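Local coordinates for protein anthranilate synthase component I (Streptococcus pneumoniae serotype 4, PDB 5KCK) that is the first-component chain of anthranilate synthase, a mixed helix-and-sheet protein built around large antiparallel beta sheets, at residues A[388-393]-A[407-412]; A[97-102]-A[361-366]. One frame throughout, in Å; residues are numbered along the deposited sequence.

Contact 1: A[388-393]-A[407-412]; sequences GVYAGA and IAIRTM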
# COMPACT_ATOMS: atom_id res chain seq x y z
N GLY A 388 -1.29 -16.28 30.99
CA GLY A 388 -0.44 -16.86 29.95
C GLY A 388 -0.03 -15.81 28.93
O GLY A 388 0.48 -14.73 29.28
N VAL A 389 -0.23 -16.13 27.65
CA VAL A 389 0.15 -15.21 26.58
C VAL A 389 -0.63 -13.90 26.69
O VAL A 389 -0.07 -12.81 26.58
CB VAL A 389 -0.05 -15.86 25.20
CG1 VAL A 389 0.10 -14.80 24.09
CG2 VAL A 389 0.94 -17.01 24.99
N TYR A 390 -1.94 -14.00 26.90
CA TYR A 390 -2.79 -12.82 27.00
C TYR A 390 -2.21 -11.82 28.00
O TYR A 390 -1.83 -12.19 29.12
CB TYR A 390 -4.21 -13.21 27.43
CG TYR A 390 -5.03 -12.01 27.84
CD1 TYR A 390 -5.55 -11.14 26.89
CD2 TYR A 390 -5.28 -11.72 29.18
CE1 TYR A 390 -6.29 -10.04 27.25
CE2 TYR A 390 -6.03 -10.61 29.55
CZ TYR A 390 -6.53 -9.78 28.57
OH TYR A 390 -7.28 -8.66 28.89
N ALA A 391 -2.16 -10.55 27.59
CA ALA A 391 -1.73 -9.40 28.38
C ALA A 391 -0.22 -9.39 28.63
O ALA A 391 0.24 -8.64 29.50
CB ALA A 391 -2.47 -9.31 29.72
N GLY A 392 0.54 -10.21 27.93
CA GLY A 392 1.99 -10.11 27.96
C GLY A 392 2.50 -9.26 26.81
O GLY A 392 1.87 -8.25 26.47
N ALA A 393 3.61 -9.67 26.19
CA ALA A 393 4.30 -8.88 25.19
C ALA A 393 4.76 -9.79 24.06
O ALA A 393 5.31 -10.87 24.31
CB ALA A 393 5.51 -8.14 25.79
N ILE A 407 1.66 -5.22 22.99
CA ILE A 407 0.81 -5.77 24.05
C ILE A 407 0.02 -6.95 23.50
O ILE A 407 -0.64 -6.83 22.46
CB ILE A 407 -0.14 -4.70 24.60
CG1 ILE A 407 0.61 -3.43 25.02
CG2 ILE A 407 -0.96 -5.28 25.76
CD1 ILE A 407 -0.34 -2.30 25.40
N ALA A 408 0.03 -8.08 24.21
CA ALA A 408 -0.63 -9.29 23.72
C ALA A 408 -2.13 -9.25 24.01
O ALA A 408 -2.69 -10.00 24.81
CB ALA A 408 0.03 -10.53 24.31
N ILE A 409 -2.80 -8.33 23.33
CA ILE A 409 -4.26 -8.31 23.24
C ILE A 409 -4.62 -8.62 21.80
O ILE A 409 -3.78 -8.61 20.91
CB ILE A 409 -4.87 -6.97 23.68
CG1 ILE A 409 -4.34 -5.85 22.79
CG2 ILE A 409 -4.62 -6.69 25.16
CD1 ILE A 409 -4.81 -4.48 23.21
N ARG A 410 -5.91 -8.87 21.57
CA ARG A 410 -6.41 -9.25 20.25
C ARG A 410 -5.55 -10.38 19.67
O ARG A 410 -5.17 -10.38 18.50
CB ARG A 410 -6.45 -8.05 19.32
CG ARG A 410 -7.39 -6.94 19.78
CD ARG A 410 -8.60 -6.86 18.87
NE ARG A 410 -8.17 -6.71 17.49
CZ ARG A 410 -7.86 -5.55 16.93
NH1 ARG A 410 -7.94 -4.43 17.63
NH2 ARG A 410 -7.47 -5.50 15.66
N THR A 411 -5.24 -11.35 20.52
CA THR A 411 -4.33 -12.43 20.18
C THR A 411 -5.03 -13.75 20.45
O THR A 411 -5.63 -13.94 21.51
CB THR A 411 -3.05 -12.31 21.00
OG1 THR A 411 -2.39 -11.08 20.66
CG2 THR A 411 -2.12 -13.48 20.72
N MSE A 412 -4.94 -14.66 19.48
CA MSE A 412 -5.52 -15.99 19.61
C MSE A 412 -4.43 -17.06 19.82
O MSE A 412 -3.38 -17.03 19.18
CB MSE A 412 -6.36 -16.31 18.37
CG MSE A 412 -6.98 -17.69 18.33
SE MSE A 412 -7.90 -18.01 16.61
CE MSE A 412 -9.33 -16.69 16.80
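Tyr390 holds CG anti to its backbone N, beside its carbonyl carbon (chi1 167°); its CB sets out away from segment 407-412, yet CD1 of the ring comes 3.7 Å from Ala408 O. CE1 meets Ile409 CG2 at 4.3 Å, and both partners lie obliquely to the ring. Across from it, Ala408 has phi/psi of -82°/67° and is the centre of an inverse gamma turn, closed by Ile409 N on Ile407 O. Ala391 N donates to Ala408 O at 2.9 Å. That bond is nearly straight, with the donor above the carbonyl plane, and Tyr390 CA adds a CA-H...O contact to the same oxygen. Ala408 N in turn donates to Gly392 O over 2.9 Å, so both polar backbone atoms of Ala408 are held by one type II turn, Val389 to Gly392. That turn is closed by Gly392 N on Val389 O. Ala408 CB presses against the same Val389 O at 3.2 Å, with Val389 CG1 beside it; CG1 also approaches Thr411 CG2 at 4.2 Å. Thr411 OG1 donates to Ile409 O and is also hydrogen-bonded to Tyr243 OH. One step further, Ala393 and Ile407 form an antiparallel, non-hydrogen-bonded pair whose side chains share the sheet face on which Leu260 packs. The turn thus leads into strand 393-398, whose Ile394 touches Val389, Ala408 and Thr411, while segment 407-412 carries the chain from strand 403-407 into strand 411-415, and Tyr390 rests on Gln422 of strand 418-427.

Contact 2: A[97-102]-A[361-366]; sequences VGYDMI and TLPAGT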
# COMPACT_ATOMS: atom_id res chain seq x y z
N VAL A 97 6.65 -12.87 25.64
CA VAL A 97 6.84 -12.90 27.08
C VAL A 97 5.44 -12.91 27.70
O VAL A 97 4.64 -12.00 27.47
CB VAL A 97 7.66 -11.69 27.57
CG1 VAL A 97 7.73 -11.65 29.07
CG2 VAL A 97 9.05 -11.75 26.98
N GLY A 98 5.14 -13.97 28.44
CA GLY A 98 3.82 -14.09 29.02
C GLY A 98 3.59 -13.09 30.13
O GLY A 98 4.52 -12.59 30.76
N TYR A 99 2.31 -12.78 30.36
CA TYR A 99 1.94 -11.87 31.44
C TYR A 99 2.58 -12.28 32.75
O TYR A 99 3.06 -11.43 33.51
CB TYR A 99 0.41 -11.86 31.56
CG TYR A 99 -0.16 -11.15 32.77
CD1 TYR A 99 -0.38 -11.83 33.97
CD2 TYR A 99 -0.54 -9.82 32.69
CE1 TYR A 99 -0.93 -11.19 35.07
CE2 TYR A 99 -1.10 -9.17 33.78
CZ TYR A 99 -1.29 -9.86 34.97
OH TYR A 99 -1.83 -9.21 36.05
N ASP A 100 2.63 -13.59 33.02
CA ASP A 100 3.06 -14.10 34.31
C ASP A 100 4.57 -14.00 34.53
O ASP A 100 5.02 -14.24 35.65
CB ASP A 100 2.58 -15.54 34.44
CG ASP A 100 1.08 -15.64 34.26
OD1 ASP A 100 0.36 -15.44 35.26
OD2 ASP A 100 0.62 -15.88 33.12
N MSE A 101 5.34 -13.63 33.52
CA MSE A 101 6.75 -13.39 33.71
C MSE A 101 7.01 -12.33 34.79
O MSE A 101 7.99 -12.41 35.52
CB MSE A 101 7.40 -12.99 32.40
CG MSE A 101 7.60 -14.17 31.46
SE MSE A 101 9.01 -15.38 32.07
CE MSE A 101 10.47 -14.09 32.11
N ILE A 102 6.11 -11.35 34.90
CA ILE A 102 6.30 -10.28 35.88
C ILE A 102 6.30 -10.83 37.31
O ILE A 102 6.83 -10.18 38.22
CB ILE A 102 5.22 -9.18 35.70
CG1 ILE A 102 5.62 -7.90 36.46
CG2 ILE A 102 3.87 -9.65 36.21
CD1 ILE A 102 6.97 -7.33 36.03
N THR A 361 7.92 -1.87 31.84
CA THR A 361 6.60 -1.65 31.26
C THR A 361 5.65 -2.84 31.35
O THR A 361 4.44 -2.65 31.21
CB THR A 361 6.72 -1.26 29.78
OG1 THR A 361 7.48 -2.26 29.08
CG2 THR A 361 7.41 0.08 29.62
N LEU A 362 6.16 -4.05 31.57
CA LEU A 362 5.31 -5.24 31.52
C LEU A 362 4.63 -5.46 32.86
O LEU A 362 5.30 -5.50 33.89
CB LEU A 362 6.15 -6.47 31.16
CG LEU A 362 5.46 -7.83 31.13
CD1 LEU A 362 4.65 -7.96 29.88
CD2 LEU A 362 6.50 -8.94 31.23
N PRO A 363 3.30 -5.62 32.90
CA PRO A 363 2.41 -5.54 31.74
C PRO A 363 1.81 -4.15 31.62
O PRO A 363 1.83 -3.38 32.59
CB PRO A 363 1.32 -6.56 32.07
CG PRO A 363 1.19 -6.42 33.57
CD PRO A 363 2.58 -6.10 34.09
N ALA A 364 1.28 -3.84 30.44
CA ALA A 364 0.73 -2.51 30.19
C ALA A 364 -0.37 -2.15 31.19
O ALA A 364 -1.15 -3.00 31.62
CB ALA A 364 0.19 -2.46 28.77
N GLY A 365 -0.43 -0.87 31.55
CA GLY A 365 -1.48 -0.40 32.44
C GLY A 365 -2.88 -0.73 31.94
O GLY A 365 -3.77 -1.01 32.75
N THR A 366 -3.09 -0.71 30.63
CA THR A 366 -4.41 -0.99 30.06
C THR A 366 -4.84 -2.45 30.19
O THR A 366 -6.00 -2.75 29.90
CB THR A 366 -4.44 -0.58 28.58
OG1 THR A 366 -3.31 -1.12 27.91
CG2 THR A 366 -4.43 0.92 28.44
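Leu362 pushes its CD2 branch against Val97, CG1 lying 3.7 Å from that methyl, and the two side chains run obliquely past each other. The same CD2 also comes within 4.3 Å of Met101 CB and lies near Gly98 O, so one methyl touches Val97, Gly98 and Met101. Next to it, Pro363 offers its ring to Tyr99: CG sits 3.6 Å from Tyr99 CE2, and Pro363 CB is 3.8 Å from Tyr99 CD2. Ile102 completes the inner layer, its CD1 resting 3.3 Å from Leu362 O and its CG1 4.3 Å from Pro363 CD. The Leu362-Pro363 peptide is cis, and both residues point their CB toward segment 97-102. Leu362 CG stands anti to its backbone N (chi1 177°), beside its carbonyl carbon. On the other segment, Met101 N donates to Gly98 O (3.1 Å) and shapes the turn. Asp100 OD1 lies in plane at the edge of the Tyr99 ring and is hydrogen-bonded to Tyr380 OH; Arg387 makes a cation-pi contact with that ring. Met376 of helix 372-382 packs on Tyr99, Ile102 and Pro363 together, and Lys372 NZ binds Pro363 O. The whole is a buried apolar joint between a 3-10 turn at the end of strand 92-97 and a cis-proline loop after helix 354-361, which ties the N-terminal region of the chain to its C-terminal half.

Overall arrangement
The two contacts follow in series along the chain: 97-102 and 361-366 form contact 2, then 388-393 and 407-412 form contact 1. Their centres are about 9 Å apart and they meet directly, through probable hydrogen bonds of Ala393 O with Val97 N and Gly388 N with Asp100 OD2, and packing of Ile407 on Ala364. Strands 92-97, 393-398 and 403-407 are successive neighbours in the large antiparallel sheet; segments 97-102, 388-393 and 407-412 each include an end of one, while 361-366 follows helix 354-361. Contact 1 also leads on to strand 411-415 of another sheet. Contact 2 brings the N-terminal region against the later family region, within which contact 1 wholly lies.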